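Local coordinates for protein malonyl CoA reductase (malonate semialdehyde-forming) (PDB 2EP5) that probably reduces malonyl-CoA to malonate semialdehyde with NADPH, as a member of the aspartate-semialdehyde dehydrogenase family, at residues R112-N121 / K207-L215; N148-M158 / G326-T337. All blocks are in the same frame, centred on the assembly; numbering follows the deposited sequence.

Interaction 1: R112-N121 / K207-L215; sequences RMDPDVPLIN and KIAKELTKL
Lys214 sends its ammonium group into the loop 112-121, where three backbone carbonyls and a water crowd round its three N-H groups, so at least one proton must be shared. CG stands anti to the backbone N (chi1 -172°) and the chain beyond is fully extended, which carries NZ from helix 204-215 into the bend of the loop. There NZ gives hydrogen bonds to Val117 O at 2.5 Å, almost straight in line with the C=O bond but too short for its exact length to be pressed, to Asp114 O at 2.8 Å and to Arg112 O at 3.0 Å, the last two approached from above their carbonyl planes. Water 2 accepts from NZ and in turn donates a weak hydrogen bond to Met113 O. Asp114 O serves two donors from opposite faces, since Val117 N closes the type I turn 114-117 on it; within that turn Asp114 OD1 takes Asp116 N in an Asx turn. With an alanine in place of Lys214, Arg112 O and Val117 O would probably lose this donor, and Asp114 O would keep the turn bond from Val117 N.

The second polar link is a salt bridge, Arg112 NH1 to Glu211 OE2 at 3.1 Å. The oxygen is met on its syn side, and the guanidinium and carboxylate planes are turned 62° apart. Both groups have further partners: Arg112 NH2 bonds Asn107 O, and Glu211 OE1 accepts from Asn150 N. Between the polar links Leu119 CD2 rests on Glu211 CG at 3.8 Å, and Leu119 CG meets Leu215 CD2 at 4.0 Å. Met113 sets SD near Glu211 CG and CE on Lys210's backbone. Lysine's charge, shared among neutral carbonyls, probably steadies the loop, while the salt bridge, through Glu211, may help place Asn150 before the predicted nucleophile Cys151.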
ATOM      1  N   ARG A 112     -24.683  19.928 -15.630  1.00 23.01           N
ATOM      2  CA  ARG A 112     -25.404  18.943 -14.819  1.00 23.22           C
ATOM      3  C   ARG A 112     -26.563  19.530 -14.026  1.00 22.69           C
ATOM      4  O   ARG A 112     -27.588  18.873 -13.831  1.00 23.61           O
ATOM      5  CB  ARG A 112     -24.463  18.240 -13.848  1.00 21.45           C
ATOM      6  CG  ARG A 112     -23.687  17.085 -14.426  1.00 24.28           C
ATOM      7  CD  ARG A 112     -22.890  16.438 -13.304  1.00 25.38           C
ATOM      8  NE  ARG A 112     -21.841  15.535 -13.761  1.00 21.28           N
ATOM      9  CZ  ARG A 112     -20.731  15.314 -13.067  1.00 22.25           C
ATOM     10  NH1 ARG A 112     -20.546  15.938 -11.908  1.00 20.09           N
ATOM     11  NH2 ARG A 112     -19.808  14.477 -13.520  1.00 19.32           N
ATOM     12  N   MET A 113     -26.401  20.766 -13.571  1.00 22.69           N
ATOM     13  CA  MET A 113     -27.439  21.413 -12.785  1.00 22.31           C
ATOM     14  C   MET A 113     -28.272  22.428 -13.578  1.00 21.93           C
ATOM     15  O   MET A 113     -28.994  23.237 -12.995  1.00 21.61           O
ATOM     16  CB  MET A 113     -26.814  22.065 -11.546  1.00 20.22           C
ATOM     17  CG  MET A 113     -26.179  21.066 -10.569  1.00 19.62           C
ATOM     18  SD  MET A 113     -27.327  19.771  -9.962  1.00 22.82           S
ATOM     19  CE  MET A 113     -28.404  20.729  -8.857  1.00 22.33           C
ATOM     20  N   ASP A 114     -28.184  22.375 -14.905  1.00 21.27           N
ATOM     21  CA  ASP A 114     -28.965  23.276 -15.746  1.00 20.75           C
ATOM     22  C   ASP A 114     -30.398  22.766 -15.682  1.00 21.89           C
ATOM     23  O   ASP A 114     -30.653  21.602 -15.967  1.00 22.35           O
ATOM     24  CB  ASP A 114     -28.465  23.247 -17.192  1.00 21.80           C
ATOM     25  CG  ASP A 114     -29.166  24.270 -18.077  1.00 21.67           C
ATOM     26  OD1 ASP A 114     -30.404  24.187 -18.236  1.00 24.67           O
ATOM     27  OD2 ASP A 114     -28.481  25.162 -18.612  1.00 21.04           O
ATOM     28  N   PRO A 115     -31.347  23.633 -15.292  1.00 23.82           N
ATOM     29  CA  PRO A 115     -32.782  23.346 -15.158  1.00 24.53           C
ATOM     30  C   PRO A 115     -33.449  22.744 -16.391  1.00 26.29           C
ATOM     31  O   PRO A 115     -34.500  22.115 -16.280  1.00 27.81           O
ATOM     32  CB  PRO A 115     -33.379  24.708 -14.811  1.00 25.57           C
ATOM     33  CG  PRO A 115     -32.265  25.397 -14.096  1.00 25.92           C
ATOM     34  CD  PRO A 115     -31.064  25.032 -14.927  1.00 24.97           C
ATOM     35  N   ASP A 116     -32.850  22.940 -17.564  1.00 26.32           N
ATOM     36  CA  ASP A 116     -33.418  22.396 -18.796  1.00 26.93           C
ATOM     37  C   ASP A 116     -32.697  21.136 -19.256  1.00 28.05           C
ATOM     38  O   ASP A 116     -33.052  20.541 -20.277  1.00 29.37           O
ATOM     39  CB  ASP A 116     -33.362  23.435 -19.917  1.00 26.62           C
ATOM     40  CG  ASP A 116     -34.056  24.725 -19.546  1.00 27.45           C
ATOM     41  OD1 ASP A 116     -35.176  24.662 -18.996  1.00 25.32           O
ATOM     42  OD2 ASP A 116     -33.478  25.800 -19.810  1.00 29.44           O
ATOM     43  N   VAL A 117     -31.684  20.727 -18.500  1.00 26.67           N
ATOM     44  CA  VAL A 117     -30.916  19.548 -18.857  1.00 25.00           C
ATOM     45  C   VAL A 117     -31.154  18.427 -17.854  1.00 25.28           C
ATOM     46  O   VAL A 117     -30.963  18.600 -16.651  1.00 24.64           O
ATOM     47  CB  VAL A 117     -29.415  19.881 -18.916  1.00 24.31           C
ATOM     48  CG1 VAL A 117     -28.623  18.672 -19.364  1.00 21.81           C
ATOM     49  CG2 VAL A 117     -29.191  21.055 -19.862  1.00 22.89           C
ATOM     50  N   PRO A 118     -31.584  17.255 -18.341  1.00 25.08           N
ATOM     51  CA  PRO A 118     -31.838  16.121 -17.445  1.00 23.67           C
ATOM     52  C   PRO A 118     -30.526  15.553 -16.892  1.00 22.49           C
ATOM     53  O   PRO A 118     -29.548  15.418 -17.632  1.00 20.52           O
ATOM     54  CB  PRO A 118     -32.544  15.107 -18.347  1.00 23.70           C
ATOM     55  CG  PRO A 118     -32.970  15.912 -19.574  1.00 26.04           C
ATOM     56  CD  PRO A 118     -31.863  16.896 -19.739  1.00 23.89           C
ATOM     57  N   LEU A 119     -30.504  15.254 -15.594  1.00 21.09           N
ATOM     58  CA  LEU A 119     -29.328  14.655 -14.948  1.00 21.59           C
ATOM     59  C   LEU A 119     -29.810  13.240 -14.668  1.00 20.95           C
ATOM     60  O   LEU A 119     -30.597  13.009 -13.751  1.00 20.96           O
ATOM     61  CB  LEU A 119     -28.984  15.378 -13.645  1.00 20.03           C
ATOM     62  CG  LEU A 119     -27.662  14.987 -12.976  1.00 20.42           C
ATOM     63  CD1 LEU A 119     -26.500  15.145 -13.960  1.00 18.97           C
ATOM     64  CD2 LEU A 119     -27.448  15.856 -11.747  1.00 19.43           C
ATOM     65  N   ILE A 120     -29.342  12.292 -15.468  1.00 21.36           N
ATOM     66  CA  ILE A 120     -29.817  10.929 -15.344  1.00 22.38           C
ATOM     67  C   ILE A 120     -28.991   9.840 -14.687  1.00 23.98           C
ATOM     68  O   ILE A 120     -27.782   9.734 -14.873  1.00 23.27           O
ATOM     69  CB  ILE A 120     -30.238  10.376 -16.731  1.00 21.78           C
ATOM     70  CG1 ILE A 120     -31.241  11.327 -17.395  1.00 22.11           C
ATOM     71  CG2 ILE A 120     -30.869   8.989 -16.581  1.00 19.80           C
ATOM     72  CD1 ILE A 120     -32.505  11.552 -16.588  1.00 21.91           C
ATOM     73  N   ASN A 121     -29.711   9.037 -13.908  1.00 25.57           N
ATOM     74  CA  ASN A 121     -29.216   7.842 -13.246  1.00 28.47           C
ATOM     75  C   ASN A 121     -30.456   6.992 -13.513  1.00 28.41           C
ATOM     76  O   ASN A 121     -31.423   7.018 -12.745  1.00 27.04           O
ATOM     77  CB  ASN A 121     -28.997   8.035 -11.742  1.00 28.20           C
ATOM     78  CG  ASN A 121     -28.241   6.864 -11.123  1.00 30.11           C
ATOM     79  OD1 ASN A 121     -28.004   5.855 -11.792  1.00 26.73           O
ATOM     80  ND2 ASN A 121     -27.862   6.989  -9.850  1.00 29.20           N
ATOM     81  N   LYS A 207     -21.028  19.202  -4.999  1.00 26.02           N
ATOM     82  CA  LYS A 207     -21.622  18.491  -6.132  1.00 24.89           C
ATOM     83  C   LYS A 207     -22.521  17.348  -5.664  1.00 24.80           C
ATOM     84  O   LYS A 207     -23.577  17.092  -6.249  1.00 25.19           O
ATOM     85  CB  LYS A 207     -20.532  17.913  -7.035  1.00 27.83           C
ATOM     86  CG  LYS A 207     -19.739  18.939  -7.817  1.00 28.50           C
ATOM     87  CD  LYS A 207     -18.638  18.262  -8.608  1.00 30.02           C
ATOM     88  CE  LYS A 207     -17.756  19.278  -9.312  1.00 31.14           C
ATOM     89  NZ  LYS A 207     -16.552  18.626  -9.898  1.00 34.83           N
ATOM     90  N   ILE A 208     -22.100  16.655  -4.611  1.00 21.48           N
ATOM     91  CA  ILE A 208     -22.882  15.543  -4.096  1.00 20.34           C
ATOM     92  C   ILE A 208     -24.226  16.017  -3.575  1.00 21.08           C
ATOM     93  O   ILE A 208     -25.271  15.536  -4.010  1.00 23.71           O
ATOM     94  CB  ILE A 208     -22.129  14.801  -2.961  1.00 20.24           C
ATOM     95  CG1 ILE A 208     -20.938  14.037  -3.549  1.00 19.22           C
ATOM     96  CG2 ILE A 208     -23.084  13.854  -2.215  1.00 17.12           C
ATOM     97  CD1 ILE A 208     -20.135  13.262  -2.525  1.00 19.05           C
ATOM     98  N   ALA A 209     -24.194  16.963  -2.643  1.00 20.61           N
ATOM     99  CA  ALA A 209     -25.414  17.498  -2.048  1.00 21.85           C
ATOM    100  C   ALA A 209     -26.384  18.080  -3.076  1.00 19.92           C
ATOM    101  O   ALA A 209     -27.562  17.735  -3.084  1.00 21.52           O
ATOM    102  CB  ALA A 209     -25.063  18.558  -0.993  1.00 20.44           C
ATOM    103  N   LYS A 210     -25.898  18.958  -3.942  1.00 20.48           N
ATOM    104  CA  LYS A 210     -26.765  19.565  -4.944  1.00 22.73           C
ATOM    105  C   LYS A 210     -27.316  18.565  -5.954  1.00 22.79           C
ATOM    106  O   LYS A 210     -28.528  18.506  -6.185  1.00 23.01           O
ATOM    107  CB  LYS A 210     -26.022  20.681  -5.682  1.00 25.66           C
ATOM    108  CG  LYS A 210     -25.614  21.841  -4.787  1.00 28.86           C
ATOM    109  CD  LYS A 210     -25.061  23.009  -5.609  1.00 33.35           C
ATOM    110  CE  LYS A 210     -24.521  24.117  -4.702  1.00 34.94           C
ATOM    111  NZ  LYS A 210     -25.514  24.499  -3.651  1.00 34.89           N
ATOM    112  N   GLU A 211     -26.430  17.778  -6.560  1.00 22.47           N
ATOM    113  CA  GLU A 211     -26.854  16.795  -7.555  1.00 21.68           C
ATOM    114  C   GLU A 211     -27.840  15.784  -6.992  1.00 20.06           C
ATOM    115  O   GLU A 211     -28.755  15.349  -7.683  1.00 20.15           O
ATOM    116  CB  GLU A 211     -25.639  16.077  -8.140  1.00 20.99           C
ATOM    117  CG  GLU A 211     -24.871  16.922  -9.136  1.00 21.87           C
ATOM    118  CD  GLU A 211     -23.631  16.222  -9.668  1.00 23.18           C
ATOM    119  OE1 GLU A 211     -23.696  15.003  -9.926  1.00 20.31           O
ATOM    120  OE2 GLU A 211     -22.597  16.897  -9.838  1.00 23.06           O
ATOM    121  N   LEU A 212     -27.657  15.413  -5.733  1.00 20.13           N
ATOM    122  CA  LEU A 212     -28.561  14.462  -5.094  1.00 22.34           C
ATOM    123  C   LEU A 212     -29.977  15.072  -5.062  1.00 23.86           C
ATOM    124  O   LEU A 212     -30.984  14.361  -5.142  1.00 24.39           O
ATOM    125  CB  LEU A 212     -28.058  14.164  -3.678  1.00 21.31           C
ATOM    126  CG  LEU A 212     -27.948  12.707  -3.205  1.00 21.69           C
ATOM    127  CD1 LEU A 212     -27.322  11.835  -4.269  1.00 19.01           C
ATOM    128  CD2 LEU A 212     -27.133  12.668  -1.924  1.00 16.42           C
ATOM    129  N   THR A 213     -30.037  16.400  -4.963  1.00 22.52           N
ATOM    130  CA  THR A 213     -31.304  17.133  -4.937  1.00 21.90           C
ATOM    131  C   THR A 213     -32.069  17.010  -6.264  1.00 21.76           C
ATOM    132  O   THR A 213     -33.304  16.914  -6.283  1.00 20.86           O
ATOM    133  CB  THR A 213     -31.051  18.629  -4.631  1.00 21.77           C
ATOM    134  OG1 THR A 213     -30.871  18.802  -3.219  1.00 21.94           O
ATOM    135  CG2 THR A 213     -32.190  19.472  -5.098  1.00 20.58           C
ATOM    136  N   LYS A 214     -31.335  17.008  -7.373  1.00 19.96           N
ATOM    137  CA  LYS A 214     -31.952  16.890  -8.688  1.00 18.96           C
ATOM    138  C   LYS A 214     -32.256  15.437  -9.047  1.00 19.66           C
ATOM    139  O   LYS A 214     -33.292  15.142  -9.632  1.00 19.20           O
ATOM    140  CB  LYS A 214     -31.041  17.500  -9.748  1.00 17.66           C
ATOM    141  CG  LYS A 214     -31.679  17.608 -11.119  1.00 18.40           C
ATOM    142  CD  LYS A 214     -30.758  18.359 -12.070  1.00 16.90           C
ATOM    143  CE  LYS A 214     -31.394  18.544 -13.433  1.00 16.69           C
ATOM    144  NZ  LYS A 214     -30.528  19.381 -14.300  1.00 15.92           N
ATOM    145  N   LEU A 215     -31.351  14.529  -8.695  1.00 22.38           N
ATOM    146  CA  LEU A 215     -31.551  13.110  -8.984  1.00 23.00           C
ATOM    147  C   LEU A 215     -32.807  12.569  -8.316  1.00 24.49           C
ATOM    148  O   LEU A 215     -33.507  11.723  -8.881  1.00 25.09           O
ATOM    149  CB  LEU A 215     -30.344  12.305  -8.512  1.00 21.19           C
ATOM    150  CG  LEU A 215     -29.069  12.562  -9.313  1.00 23.13           C
ATOM    151  CD1 LEU A 215     -27.880  11.931  -8.601  1.00 19.43           C
ATOM    152  CD2 LEU A 215     -29.238  12.015 -10.735  1.00 18.31           C
TER
HETATM  153  O   HOH W   1     -17.353  15.566 -11.264  1.00  2.03           O
HETATM  154  O   HOH W   2     -31.284  21.486 -12.404  1.00 41.40           O

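Interaction 2: N148-M158 / G326-T337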
ATOM      1  N   ASN A 148     -25.083  13.070 -16.830  1.00 16.99           N
ATOM      2  CA  ASN A 148     -25.011  12.015 -15.832  1.00 17.04           C
ATOM      3  C   ASN A 148     -24.328  12.665 -14.638  1.00 17.91           C
ATOM      4  O   ASN A 148     -23.465  13.528 -14.798  1.00 18.40           O
ATOM      5  CB  ASN A 148     -24.196  10.834 -16.357  1.00 15.52           C
ATOM      6  CG  ASN A 148     -24.919  10.082 -17.451  1.00 15.68           C
ATOM      7  OD1 ASN A 148     -24.439   9.977 -18.579  1.00 14.70           O
ATOM      8  ND2 ASN A 148     -26.091   9.558 -17.122  1.00 14.20           N
ATOM      9  N   PRO A 149     -24.702  12.259 -13.422  1.00 19.11           N
ATOM     10  CA  PRO A 149     -24.101  12.850 -12.227  1.00 19.91           C
ATOM     11  C   PRO A 149     -22.706  12.402 -11.816  1.00 20.81           C
ATOM     12  O   PRO A 149     -22.134  11.458 -12.363  1.00 21.34           O
ATOM     13  CB  PRO A 149     -25.132  12.531 -11.146  1.00 21.56           C
ATOM     14  CG  PRO A 149     -25.600  11.164 -11.559  1.00 21.38           C
ATOM     15  CD  PRO A 149     -25.776  11.315 -13.064  1.00 19.57           C
ATOM     16  N   ASN A 150     -22.173  13.123 -10.837  1.00 21.07           N
ATOM     17  CA  ASN A 150     -20.882  12.833 -10.236  1.00 22.46           C
ATOM     18  C   ASN A 150     -20.957  11.371  -9.774  1.00 22.68           C
ATOM     19  O   ASN A 150     -21.983  10.936  -9.235  1.00 21.98           O
ATOM     20  CB  ASN A 150     -20.666  13.800  -9.058  1.00 23.13           C
ATOM     21  CG  ASN A 150     -19.671  13.287  -8.037  1.00 23.42           C
ATOM     22  OD1 ASN A 150     -20.042  12.591  -7.088  1.00 24.58           O
ATOM     23  ND2 ASN A 150     -18.400  13.629  -8.224  1.00 24.16           N
ATOM     24  N   CYS A 151     -19.885  10.616 -10.003  1.00 22.66           N
ATOM     25  CA  CYS A 151     -19.855   9.198  -9.638  1.00 23.76           C
ATOM     26  C   CYS A 151     -20.322   8.906  -8.215  1.00 22.18           C
ATOM     27  O   CYS A 151     -21.123   7.995  -7.991  1.00 21.51           O
ATOM     28  CB  CYS A 151     -18.451   8.615  -9.876  1.00 25.09           C
ATOM     29  SG  CYS A 151     -17.071   9.599  -9.249  1.00 35.06           S
ATOM     30  N   THR A 152     -19.842   9.687  -7.255  1.00 20.92           N
ATOM     31  CA  THR A 152     -20.226   9.490  -5.864  1.00 21.94           C
ATOM     32  C   THR A 152     -21.718   9.761  -5.684  1.00 21.09           C
ATOM     33  O   THR A 152     -22.415   9.025  -4.982  1.00 20.31           O
ATOM     34  CB  THR A 152     -19.435  10.424  -4.938  1.00 23.73           C
ATOM     35  OG1 THR A 152     -18.039  10.318  -5.238  1.00 24.01           O
ATOM     36  CG2 THR A 152     -19.672  10.049  -3.476  1.00 23.82           C
ATOM     37  N   ALA A 153     -22.199  10.826  -6.319  1.00 20.02           N
ATOM     38  CA  ALA A 153     -23.604  11.190  -6.242  1.00 19.18           C
ATOM     39  C   ALA A 153     -24.438  10.045  -6.792  1.00 19.73           C
ATOM     40  O   ALA A 153     -25.437   9.636  -6.186  1.00 19.64           O
ATOM     41  CB  ALA A 153     -23.862  12.455  -7.053  1.00 19.11           C
ATOM     42  N   ALA A 154     -24.021   9.534  -7.950  1.00 19.98           N
ATOM     43  CA  ALA A 154     -24.714   8.430  -8.600  1.00 19.76           C
ATOM     44  C   ALA A 154     -24.843   7.253  -7.641  1.00 21.11           C
ATOM     45  O   ALA A 154     -25.923   6.687  -7.475  1.00 21.80           O
ATOM     46  CB  ALA A 154     -23.956   8.002  -9.842  1.00 19.98           C
ATOM     47  N   ILE A 155     -23.735   6.893  -7.002  1.00 21.36           N
ATOM     48  CA  ILE A 155     -23.735   5.776  -6.073  1.00 21.38           C
ATOM     49  C   ILE A 155     -24.630   6.045  -4.860  1.00 20.68           C
ATOM     50  O   ILE A 155     -25.455   5.209  -4.490  1.00 18.43           O
ATOM     51  CB  ILE A 155     -22.284   5.446  -5.621  1.00 22.27           C
ATOM     52  CG1 ILE A 155     -21.458   5.017  -6.846  1.00 22.81           C
ATOM     53  CG2 ILE A 155     -22.291   4.330  -4.569  1.00 19.47           C
ATOM     54  CD1 ILE A 155     -19.970   4.851  -6.585  1.00 21.47           C
ATOM     55  N   MET A 156     -24.479   7.219  -4.254  1.00 21.75           N
ATOM     56  CA  MET A 156     -25.276   7.587  -3.083  1.00 21.96           C
ATOM     57  C   MET A 156     -26.783   7.647  -3.341  1.00 23.47           C
ATOM     58  O   MET A 156     -27.582   7.317  -2.463  1.00 24.23           O
ATOM     59  CB  MET A 156     -24.827   8.946  -2.551  1.00 23.92           C
ATOM     60  CG  MET A 156     -23.382   9.016  -2.105  1.00 24.92           C
ATOM     61  SD  MET A 156     -22.926   7.722  -0.931  1.00 30.41           S
ATOM     62  CE  MET A 156     -21.340   7.193  -1.652  1.00 28.33           C
ATOM     63  N   SER A 157     -27.176   8.069  -4.541  1.00 23.56           N
ATOM     64  CA  SER A 157     -28.591   8.192  -4.872  1.00 23.11           C
ATOM     65  C   SER A 157     -29.356   6.877  -4.900  1.00 24.98           C
ATOM     66  O   SER A 157     -30.560   6.857  -4.648  1.00 25.26           O
ATOM     67  CB  SER A 157     -28.762   8.906  -6.218  1.00 23.37           C
ATOM     68  OG  SER A 157     -28.250   8.139  -7.295  1.00 24.21           O
ATOM     69  N   MET A 158     -28.663   5.778  -5.193  1.00 25.50           N
ATOM     70  CA  MET A 158     -29.312   4.473  -5.269  1.00 25.25           C
ATOM     71  C   MET A 158     -30.110   4.096  -4.019  1.00 25.04           C
ATOM     72  O   MET A 158     -31.300   3.797  -4.107  1.00 25.72           O
ATOM     73  CB  MET A 158     -28.282   3.382  -5.571  1.00 25.97           C
ATOM     74  CG  MET A 158     -27.530   3.588  -6.873  1.00 29.47           C
ATOM     75  SD  MET A 158     -28.627   3.580  -8.298  1.00 34.39           S
ATOM     76  CE  MET A 158     -28.717   1.825  -8.660  1.00 34.93           C
ATOM     77  N   GLY A 326     -20.038   1.222  -4.389  1.00 17.28           N
ATOM     78  CA  GLY A 326     -20.287   1.119  -5.812  1.00 19.70           C
ATOM     79  C   GLY A 326     -19.021   1.334  -6.625  1.00 20.67           C
ATOM     80  O   GLY A 326     -18.066   1.952  -6.153  1.00 21.51           O
ATOM     81  N   ASP A 327     -19.003   0.803  -7.843  1.00 20.85           N
ATOM     82  CA  ASP A 327     -17.857   0.961  -8.733  1.00 20.32           C
ATOM     83  C   ASP A 327     -18.006   2.367  -9.324  1.00 21.80           C
ATOM     84  O   ASP A 327     -18.931   2.624 -10.103  1.00 20.02           O
ATOM     85  CB  ASP A 327     -17.921  -0.089  -9.843  1.00 21.20           C
ATOM     86  CG  ASP A 327     -16.688  -0.090 -10.728  1.00 23.09           C
ATOM     87  OD1 ASP A 327     -16.121   0.994 -10.986  1.00 23.40           O
ATOM     88  OD2 ASP A 327     -16.296  -1.186 -11.186  1.00 23.57           O
ATOM     89  N   ASN A 328     -17.111   3.274  -8.939  1.00 21.05           N
ATOM     90  CA  ASN A 328     -17.159   4.658  -9.423  1.00 22.04           C
ATOM     91  C   ASN A 328     -16.902   4.788 -10.929  1.00 22.56           C
ATOM     92  O   ASN A 328     -17.285   5.785 -11.544  1.00 24.09           O
ATOM     93  CB  ASN A 328     -16.135   5.508  -8.665  1.00 19.07           C
ATOM     94  CG  ASN A 328     -14.740   4.924  -8.740  1.00 20.58           C
ATOM     95  OD1 ASN A 328     -14.492   3.822  -8.236  1.00 19.85           O
ATOM     96  ND2 ASN A 328     -13.824   5.645  -9.382  1.00 16.36           N
ATOM     97  N   LEU A 329     -16.253   3.788 -11.519  1.00 22.31           N
ATOM     98  CA  LEU A 329     -15.951   3.811 -12.952  1.00 23.07           C
ATOM     99  C   LEU A 329     -17.108   3.341 -13.835  1.00 23.43           C
ATOM    100  O   LEU A 329     -17.265   3.792 -14.974  1.00 22.72           O
ATOM    101  CB  LEU A 329     -14.730   2.939 -13.247  1.00 22.25           C
ATOM    102  CG  LEU A 329     -13.391   3.327 -12.618  1.00 21.15           C
ATOM    103  CD1 LEU A 329     -12.322   2.362 -13.120  1.00 19.61           C
ATOM    104  CD2 LEU A 329     -13.028   4.767 -12.995  1.00 22.39           C
ATOM    105  N   VAL A 330     -17.905   2.427 -13.298  1.00 23.70           N
ATOM    106  CA  VAL A 330     -19.032   1.851 -14.019  1.00 24.19           C
ATOM    107  C   VAL A 330     -20.346   2.522 -13.617  1.00 24.18           C
ATOM    108  O   VAL A 330     -20.884   3.361 -14.348  1.00 24.76           O
ATOM    109  CB  VAL A 330     -19.091   0.319 -13.745  1.00 22.64           C
ATOM    110  CG1 VAL A 330     -20.244  -0.319 -14.485  1.00 21.25           C
ATOM    111  CG2 VAL A 330     -17.780  -0.318 -14.175  1.00 19.21           C
ATOM    112  N   ARG A 331     -20.862   2.151 -12.453  1.00 24.49           N
ATOM    113  CA  ARG A 331     -22.095   2.737 -11.952  1.00 23.17           C
ATOM    114  C   ARG A 331     -21.944   4.255 -11.896  1.00 22.83           C
ATOM    115  O   ARG A 331     -22.886   4.996 -12.173  1.00 23.47           O
ATOM    116  CB  ARG A 331     -22.385   2.232 -10.541  1.00 23.41           C
ATOM    117  CG  ARG A 331     -23.726   2.691 -10.006  1.00 23.98           C
ATOM    118  CD  ARG A 331     -24.806   1.869 -10.663  1.00 26.77           C
ATOM    119  NE  ARG A 331     -25.948   2.660 -11.079  1.00 25.36           N
ATOM    120  CZ  ARG A 331     -27.015   2.147 -11.673  1.00 26.34           C
ATOM    121  NH1 ARG A 331     -27.078   0.847 -11.916  1.00 25.04           N
ATOM    122  NH2 ARG A 331     -28.024   2.932 -12.015  1.00 29.26           N
ATOM    123  N   GLY A 332     -20.746   4.704 -11.540  1.00 20.57           N
ATOM    124  CA  GLY A 332     -20.495   6.123 -11.410  1.00 20.29           C
ATOM    125  C   GLY A 332     -20.140   6.905 -12.654  1.00 21.47           C
ATOM    126  O   GLY A 332     -19.997   8.121 -12.570  1.00 21.59           O
ATOM    127  N   ALA A 333     -19.982   6.233 -13.795  1.00 21.92           N
ATOM    128  CA  ALA A 333     -19.633   6.925 -15.034  1.00 20.50           C
ATOM    129  C   ALA A 333     -19.959   6.153 -16.314  1.00 21.37           C
ATOM    130  O   ALA A 333     -21.040   6.332 -16.880  1.00 22.42           O
ATOM    131  CB  ALA A 333     -18.157   7.305 -15.020  1.00 19.56           C
ATOM    132  N   ALA A 334     -19.031   5.300 -16.760  1.00 20.02           N
ATOM    133  CA  ALA A 334     -19.191   4.514 -17.992  1.00 20.78           C
ATOM    134  C   ALA A 334     -20.527   3.799 -18.158  1.00 21.41           C
ATOM    135  O   ALA A 334     -21.248   4.026 -19.131  1.00 23.59           O
ATOM    136  CB  ALA A 334     -18.057   3.499 -18.117  1.00 21.01           C
ATOM    137  N   GLY A 335     -20.849   2.930 -17.207  1.00 20.67           N
ATOM    138  CA  GLY A 335     -22.084   2.181 -17.272  1.00 19.65           C
ATOM    139  C   GLY A 335     -23.369   2.985 -17.254  1.00 21.68           C
ATOM    140  O   GLY A 335     -24.324   2.614 -17.939  1.00 23.16           O
ATOM    141  N   ILE A 336     -23.431   4.073 -16.487  1.00 21.38           N
ATOM    142  CA  ILE A 336     -24.680   4.837 -16.460  1.00 21.54           C
ATOM    143  C   ILE A 336     -24.899   5.666 -17.720  1.00 19.05           C
ATOM    144  O   ILE A 336     -26.034   5.922 -18.096  1.00 18.72           O
ATOM    145  CB  ILE A 336     -24.794   5.770 -15.227  1.00 19.88           C
ATOM    146  CG1 ILE A 336     -23.527   6.592 -15.061  1.00 18.73           C
ATOM    147  CG2 ILE A 336     -25.099   4.958 -14.000  1.00 22.25           C
ATOM    148  CD1 ILE A 336     -23.678   7.692 -14.063  1.00 22.75           C
ATOM    149  N   THR A 337     -23.818   6.080 -18.368  1.00 18.32           N
ATOM    150  CA  THR A 337     -23.937   6.853 -19.595  1.00 19.04           C
ATOM    151  C   THR A 337     -24.495   5.936 -20.682  1.00 20.76           C
ATOM    152  O   THR A 337     -25.419   6.293 -21.411  1.00 21.53           O
ATOM    153  CB  THR A 337     -22.574   7.386 -20.058  1.00 18.14           C
ATOM    154  OG1 THR A 337     -22.069   8.301 -19.085  1.00 16.46           O
ATOM    155  CG2 THR A 337     -22.704   8.101 -21.404  1.00 17.48           C
TER
HETATM  156  O   HOH W   3     -19.871  10.344 -14.206  1.00 28.64           O
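Cys151 and Gly332 bring their backbones to within 3.6 Å, CA to CA. The glycine makes this possible: a CB on it would run into Cys151 CB and into Asn328 O. Gly332 O lies 3.1 Å from Cys151 CA, a CA-H...O contact, and touches Cys151 CB as well. Cys151, the predicted acyl-thioester nucleophile, opens helix 151-160, and its CB also packs against Asn328 O at 3.5 Å. Asn328 in turn touches His244, the predicted proton acceptor, and its OD1 accepts from Gly243 N.

The arrangement is consistent with a nucleophilic cysteine at a helix N-terminus, as in the GAPDH-like semialdehyde dehydrogenases. Asn150 is the N-cap, its OD1 accepting from Ala153 N on an in-plane lone pair.

Further along the helix, Ile155 CD1 lies against Gly326 O at 3.5 Å, at the end of strand 319-326. Met158, bent at chi2 and chi3, lays CE over the centre of one face of the Arg331 guanidinium, 3.5 Å from CZ. The ends of that arginine are bonded elsewhere, NH2 to Glu123 and Asn121, NH1 to Met306 O, whereas its buried NE has no partner in the model. Ile336 CD1 touches both Asn148 CB and Ala154 CB, at 3.9 and 4.2 Å. Beyond it Asn148 OD1 lies 2.9 Å from Thr337 OG1, and Asn148 ND2 donates to Ile120 O.

Overall arrangement
The two contacts lie about 13 Å apart, centre to centre, and their segments alternate along the chain: 112-121, 148-158, 207-215, 326-337. Loop 112-121 follows strand 103-106 of the parallel sheet, and 148-158 follows that sheet's edge strand, 144-147. Helix 204-215 comes between strands 171-178 and 230-237 of the mixed sheet, whose strand 319-326 leads into 326-337 and on to helix 334-347. Two hydrogen bonds connect interactions 1 and 2, one from 207-215 to 148-158 and one from 112-121 to 148-158. Interaction 2 sits near the chain's centre and holds Cys151; interaction 1 lies farther out. Together they tie the NAD-binding and dimerisation regions around the predicted active site.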